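Local atomic coordinates of pesticidal crystal protein CRY4AA (Bacillus thuringiensis, PDB entry 2C9K), a protein that binds midgut epithelial cells of insects, mosquito larvae among them, and brings about their colloid-osmotic lysis as a pore-forming delta-endotoxin. Residues V266-E271 with V359-N364; N310-S315 with N368-I373. All blocks are in the same frame, centred on the assembly; numbering follows the deposited sequence.

How the interactions relate
Both contacts lie in the middle domain of the three-domain toxin, the beta-prism built of three antiparallel sheets, and their centres are about 10 Å apart. Along the chain the segments alternate: 266-271, 310-315, 359-364, 368-373. Interaction 1 joins the end of strand 262-267, in the three-stranded sheet, to the end of strand 353-362; interaction 2 joins residues near the beginning of strand 313-322, in a second sheet, to the loop leading from strand 353-362 into strand 373-381. The two contacts touch directly, since Asn-268 ND2 probably donates to Asn-371 O and Leu-362 N to Asn-372 O. Loop 368-373 thus bridges both, and the three sheets are connected at one end of the prism.

Interaction 1 of 2, residues V266-E271 with V359-N364; sequences VLNFEE and VISLDN
Leu-267 and Val-359 reach toward each other tip to tip, CD2 of the leucine lying 4.1 Å from CG2 of the valine. The other leucine methyl, CD1, rests against Ser-361 OG at 3.9 Å. Beside this apolar patch one water joins the segments: it donates to Asn-268 OD1 and to Leu-362 O, and accepts from Ser-361 OG at 2.5 Å. OG sits between the backbone N and the carbonyl carbon of Ser-361 (chi1 50°), which turns it to the water. The amide of Asn-268 is gripped at both ends, because ND2 donates to Asn-371 O and Gln-449 O.

Farther along, Glu-271 extends its chain beyond CG, and its carboxylate closely approaches that of Asp-363, nearly coplanar with it; this is a meeting of like charges between two acceptors, not a hydrogen bond. Around the apolar end, Phe-407 touches both Leu-267 and Val-359, so the contact packs together the ends of strands 262-267 and 353-362, from different sheets of the beta-prism domain. The paired carboxylates would be unfavourable if both were ionised, a cost perhaps partly offset by weak hydrogen bonds to Asp-363 OD1 from Lys-365 N and Asn-403 ND2.

Interaction 2 of 2, residues N310-S315 with N368-I373; sequences NNFFTS and NDYNNI
Two hydrogen bonds tie Phe-313 to Asn-372 and to Ile-373, the first residue of strand 373-381. Its backbone N donates to Ile-373 O at 2.8 Å, with the donor in the plane of the Ile-373 carbonyl. Its own carbonyl O accepts from Asn-372 ND2 at 2.9 Å; this bond is nearly straight at the hydrogen (176°), and the oxygen lies in the plane of the asparagine amide, although ND2 is tilted from the plane of the Phe-313 carbonyl. Asn-372 carries CG anti to its carbonyl carbon, beside the backbone N (chi1 -62°), which sets CG beside Phe-312; the amide then crosses the ring obliquely, ND2 standing 3.7 Å from Phe-312 CD1.

Phe-312 is the main apolar element. One flank of its ring meets CB and the amide of Asn-372, while its far end reaches Tyr-370, where CZ lies over one face of the tyrosine ring, 3.6 Å from CG and displaced toward the rim. The two side chains cross at about a right angle, with their ring planes 39° apart. Leu-362 touches both aromatic residues, and Tyr-370 OH is hydrogen-bonded to Lys-447 NZ. Phe-313 CD1 packs 4.1 Å from Ile-373 CG2, and the Phe-313 ring meets that of Phe-301 edge-to-face.

The contact thus joins two sheets of the beta-prism near the beginning of strands 313-322 and 373-381. Both backbone polar groups of Phe-313 are satisfied across it, one by main chain and one by a side-chain amide, in a mostly buried contact of aromatic, aliphatic and amide groups.

Interaction 1 of 2, residues V266-E271 with V359-N364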
# COMPACT_ATOMS: atom_id res chain seq x y z
N VAL A 266 2.14 -10.39 12.92
CA VAL A 266 2.30 -11.78 13.35
C VAL A 266 2.00 -12.11 14.82
O VAL A 266 2.08 -11.25 15.70
CB VAL A 266 3.72 -12.30 12.94
CG1 VAL A 266 4.58 -11.15 12.46
CG2 VAL A 266 4.38 -13.03 14.10
N LEU A 267 1.65 -13.37 15.05
CA LEU A 267 1.32 -13.85 16.38
C LEU A 267 2.16 -15.07 16.75
O LEU A 267 2.38 -15.95 15.91
CB LEU A 267 -0.17 -14.22 16.45
CG LEU A 267 -0.68 -15.05 17.64
CD1 LEU A 267 -0.53 -14.29 18.95
CD2 LEU A 267 -2.13 -15.42 17.39
N ASN A 268 2.60 -15.10 18.01
CA ASN A 268 3.41 -16.18 18.59
C ASN A 268 4.82 -16.33 18.05
O ASN A 268 5.39 -17.42 18.07
CB ASN A 268 2.69 -17.52 18.47
CG ASN A 268 1.49 -17.62 19.37
OD1 ASN A 268 1.41 -16.94 20.41
ND2 ASN A 268 0.55 -18.47 19.00
N PHE A 269 5.39 -15.23 17.58
CA PHE A 269 6.74 -15.25 17.03
C PHE A 269 7.78 -15.58 18.10
O PHE A 269 8.59 -16.50 17.95
CB PHE A 269 7.09 -13.91 16.42
CG PHE A 269 8.51 -13.81 15.99
CD1 PHE A 269 8.95 -14.46 14.83
CD2 PHE A 269 9.45 -13.15 16.77
CE1 PHE A 269 10.29 -14.45 14.47
CE2 PHE A 269 10.80 -13.13 16.41
CZ PHE A 269 11.22 -13.79 15.26
N GLU A 270 7.76 -14.80 19.17
CA GLU A 270 8.73 -14.95 20.24
C GLU A 270 8.65 -16.25 21.04
O GLU A 270 9.67 -16.76 21.47
CB GLU A 270 8.64 -13.74 21.18
CG GLU A 270 8.80 -12.40 20.45
CD GLU A 270 7.47 -11.80 19.96
OE1 GLU A 270 6.59 -12.55 19.45
OE2 GLU A 270 7.31 -10.55 20.07
N GLU A 271 7.46 -16.80 21.23
CA GLU A 271 7.35 -18.03 22.01
C GLU A 271 7.34 -19.31 21.20
O GLU A 271 7.00 -20.37 21.71
CB GLU A 271 6.14 -17.96 22.93
CG GLU A 271 6.34 -16.97 24.07
CD GLU A 271 5.38 -17.19 25.22
OE1 GLU A 271 5.59 -16.55 26.28
OE2 GLU A 271 4.42 -17.98 25.07
N VAL A 359 -7.86 -11.59 19.24
CA VAL A 359 -7.57 -13.02 19.30
C VAL A 359 -7.07 -13.46 20.68
O VAL A 359 -6.28 -12.76 21.32
CB VAL A 359 -6.52 -13.43 18.23
CG1 VAL A 359 -6.92 -12.87 16.88
CG2 VAL A 359 -5.15 -12.95 18.62
N ILE A 360 -7.58 -14.61 21.12
CA ILE A 360 -7.19 -15.20 22.39
C ILE A 360 -6.55 -16.54 22.05
O ILE A 360 -7.20 -17.44 21.53
CB ILE A 360 -8.40 -15.48 23.33
CG1 ILE A 360 -9.08 -14.17 23.73
CG2 ILE A 360 -7.91 -16.20 24.58
CD1 ILE A 360 -9.87 -13.51 22.60
N SER A 361 -5.26 -16.66 22.34
CA SER A 361 -4.54 -17.88 22.06
C SER A 361 -3.92 -18.43 23.35
O SER A 361 -3.79 -17.71 24.35
CB SER A 361 -3.44 -17.60 21.04
OG SER A 361 -2.68 -16.46 21.43
N LEU A 362 -3.55 -19.71 23.33
CA LEU A 362 -2.94 -20.34 24.49
C LEU A 362 -1.53 -19.79 24.67
O LEU A 362 -0.84 -19.52 23.69
CB LEU A 362 -2.92 -21.86 24.31
CG LEU A 362 -4.32 -22.49 24.19
CD1 LEU A 362 -4.20 -23.98 24.02
CD2 LEU A 362 -5.13 -22.17 25.43
N ASP A 363 -1.12 -19.60 25.92
CA ASP A 363 0.20 -19.07 26.22
C ASP A 363 1.13 -20.16 26.73
O ASP A 363 1.21 -20.42 27.93
CB ASP A 363 0.07 -17.95 27.25
CG ASP A 363 1.40 -17.51 27.81
OD1 ASP A 363 2.40 -17.49 27.06
OD2 ASP A 363 1.44 -17.17 29.01
N ASN A 364 1.83 -20.80 25.80
CA ASN A 364 2.75 -21.89 26.09
C ASN A 364 3.86 -21.61 27.10
O ASN A 364 4.60 -22.52 27.47
CB ASN A 364 3.39 -22.41 24.80
CG ASN A 364 4.09 -21.32 24.02
OD1 ASN A 364 5.15 -21.55 23.44
ND2 ASN A 364 3.50 -20.12 23.99
O HOH W 1 -0.38 -17.15 22.21

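Interaction 2 of 2, residues N310-S315 with N368-I373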
# COMPACT_ATOMS: atom_id res chain seq x y z
N ASN A 310 -10.66 -25.67 27.62
CA ASN A 310 -9.35 -25.60 26.98
C ASN A 310 -9.30 -26.13 25.56
O ASN A 310 -8.32 -26.76 25.16
CB ASN A 310 -8.31 -26.32 27.83
CG ASN A 310 -8.10 -25.65 29.15
OD1 ASN A 310 -7.80 -24.46 29.21
ND2 ASN A 310 -8.24 -26.41 30.24
N ASN A 311 -10.36 -25.89 24.80
CA ASN A 311 -10.39 -26.33 23.41
C ASN A 311 -9.70 -25.19 22.65
O ASN A 311 -9.58 -24.07 23.15
CB ASN A 311 -11.83 -26.50 22.91
CG ASN A 311 -11.93 -27.47 21.73
OD1 ASN A 311 -11.05 -27.52 20.86
ND2 ASN A 311 -13.02 -28.23 21.69
N PHE A 312 -9.21 -25.50 21.46
CA PHE A 312 -8.57 -24.49 20.65
C PHE A 312 -8.69 -24.91 19.20
O PHE A 312 -9.11 -26.03 18.90
CB PHE A 312 -7.10 -24.31 21.06
CG PHE A 312 -6.29 -25.58 21.03
CD1 PHE A 312 -5.99 -26.20 19.82
CD2 PHE A 312 -5.80 -26.13 22.21
CE1 PHE A 312 -5.22 -27.36 19.79
CE2 PHE A 312 -5.04 -27.29 22.18
CZ PHE A 312 -4.75 -27.91 20.96
N PHE A 313 -8.35 -24.00 18.29
CA PHE A 313 -8.44 -24.32 16.89
C PHE A 313 -7.23 -25.09 16.42
O PHE A 313 -6.09 -24.61 16.43
CB PHE A 313 -8.68 -23.05 16.07
CG PHE A 313 -10.02 -22.43 16.32
CD1 PHE A 313 -10.12 -21.13 16.81
CD2 PHE A 313 -11.19 -23.16 16.10
CE1 PHE A 313 -11.37 -20.56 17.08
CE2 PHE A 313 -12.44 -22.61 16.37
CZ PHE A 313 -12.53 -21.31 16.85
N THR A 314 -7.50 -26.33 16.06
CA THR A 314 -6.50 -27.25 15.59
C THR A 314 -5.82 -26.80 14.31
O THR A 314 -4.59 -26.81 14.22
CB THR A 314 -7.14 -28.62 15.38
OG1 THR A 314 -6.96 -29.40 16.56
CG2 THR A 314 -6.56 -29.33 14.18
N SER A 315 -6.62 -26.40 13.34
CA SER A 315 -6.12 -25.97 12.03
C SER A 315 -7.10 -25.00 11.38
O SER A 315 -8.12 -24.66 11.98
CB SER A 315 -5.96 -27.21 11.15
OG SER A 315 -7.15 -27.97 11.17
N ASN A 368 7.40 -26.20 24.75
CA ASN A 368 6.94 -26.89 23.57
C ASN A 368 5.52 -27.35 23.83
O ASN A 368 5.26 -28.55 23.98
CB ASN A 368 7.84 -28.08 23.26
CG ASN A 368 7.38 -28.82 22.03
OD1 ASN A 368 6.88 -28.22 21.08
ND2 ASN A 368 7.54 -30.13 22.04
N ASP A 369 4.62 -26.38 23.90
CA ASP A 369 3.20 -26.63 24.17
C ASP A 369 2.31 -25.77 23.26
O ASP A 369 2.74 -24.73 22.76
CB ASP A 369 2.93 -26.34 25.64
CG ASP A 369 1.99 -27.34 26.27
OD1 ASP A 369 1.80 -27.27 27.51
OD2 ASP A 369 1.43 -28.19 25.54
N TYR A 370 1.06 -26.19 23.06
CA TYR A 370 0.14 -25.47 22.19
C TYR A 370 -0.05 -23.99 22.53
O TYR A 370 -0.29 -23.65 23.68
CB TYR A 370 -1.24 -26.14 22.18
CG TYR A 370 -1.25 -27.59 21.73
CD1 TYR A 370 -1.46 -28.62 22.64
CD2 TYR A 370 -1.02 -27.92 20.40
CE1 TYR A 370 -1.45 -29.95 22.23
CE2 TYR A 370 -1.01 -29.25 19.98
CZ TYR A 370 -1.22 -30.26 20.90
OH TYR A 370 -1.17 -31.58 20.49
N ASN A 371 0.07 -23.12 21.52
CA ASN A 371 -0.16 -21.69 21.72
C ASN A 371 -1.16 -21.20 20.67
O ASN A 371 -1.19 -20.03 20.31
CB ASN A 371 1.14 -20.87 21.65
CG ASN A 371 1.89 -21.02 20.33
OD1 ASN A 371 2.94 -20.41 20.15
ND2 ASN A 371 1.37 -21.83 19.42
N ASN A 372 -1.98 -22.15 20.22
CA ASN A 372 -3.03 -21.95 19.22
C ASN A 372 -4.08 -20.90 19.58
O ASN A 372 -4.20 -20.47 20.73
CB ASN A 372 -3.77 -23.26 18.98
CG ASN A 372 -2.88 -24.34 18.43
OD1 ASN A 372 -1.76 -24.53 18.90
ND2 ASN A 372 -3.38 -25.06 17.43
N ILE A 373 -4.85 -20.51 18.57
CA ILE A 373 -5.94 -19.56 18.74
C ILE A 373 -7.15 -20.38 19.20
O ILE A 373 -7.47 -21.41 18.61
CB ILE A 373 -6.29 -18.86 17.40
CG1 ILE A 373 -5.12 -17.99 16.94
CG2 ILE A 373 -7.54 -18.01 17.57
CD1 ILE A 373 -5.37 -17.27 15.63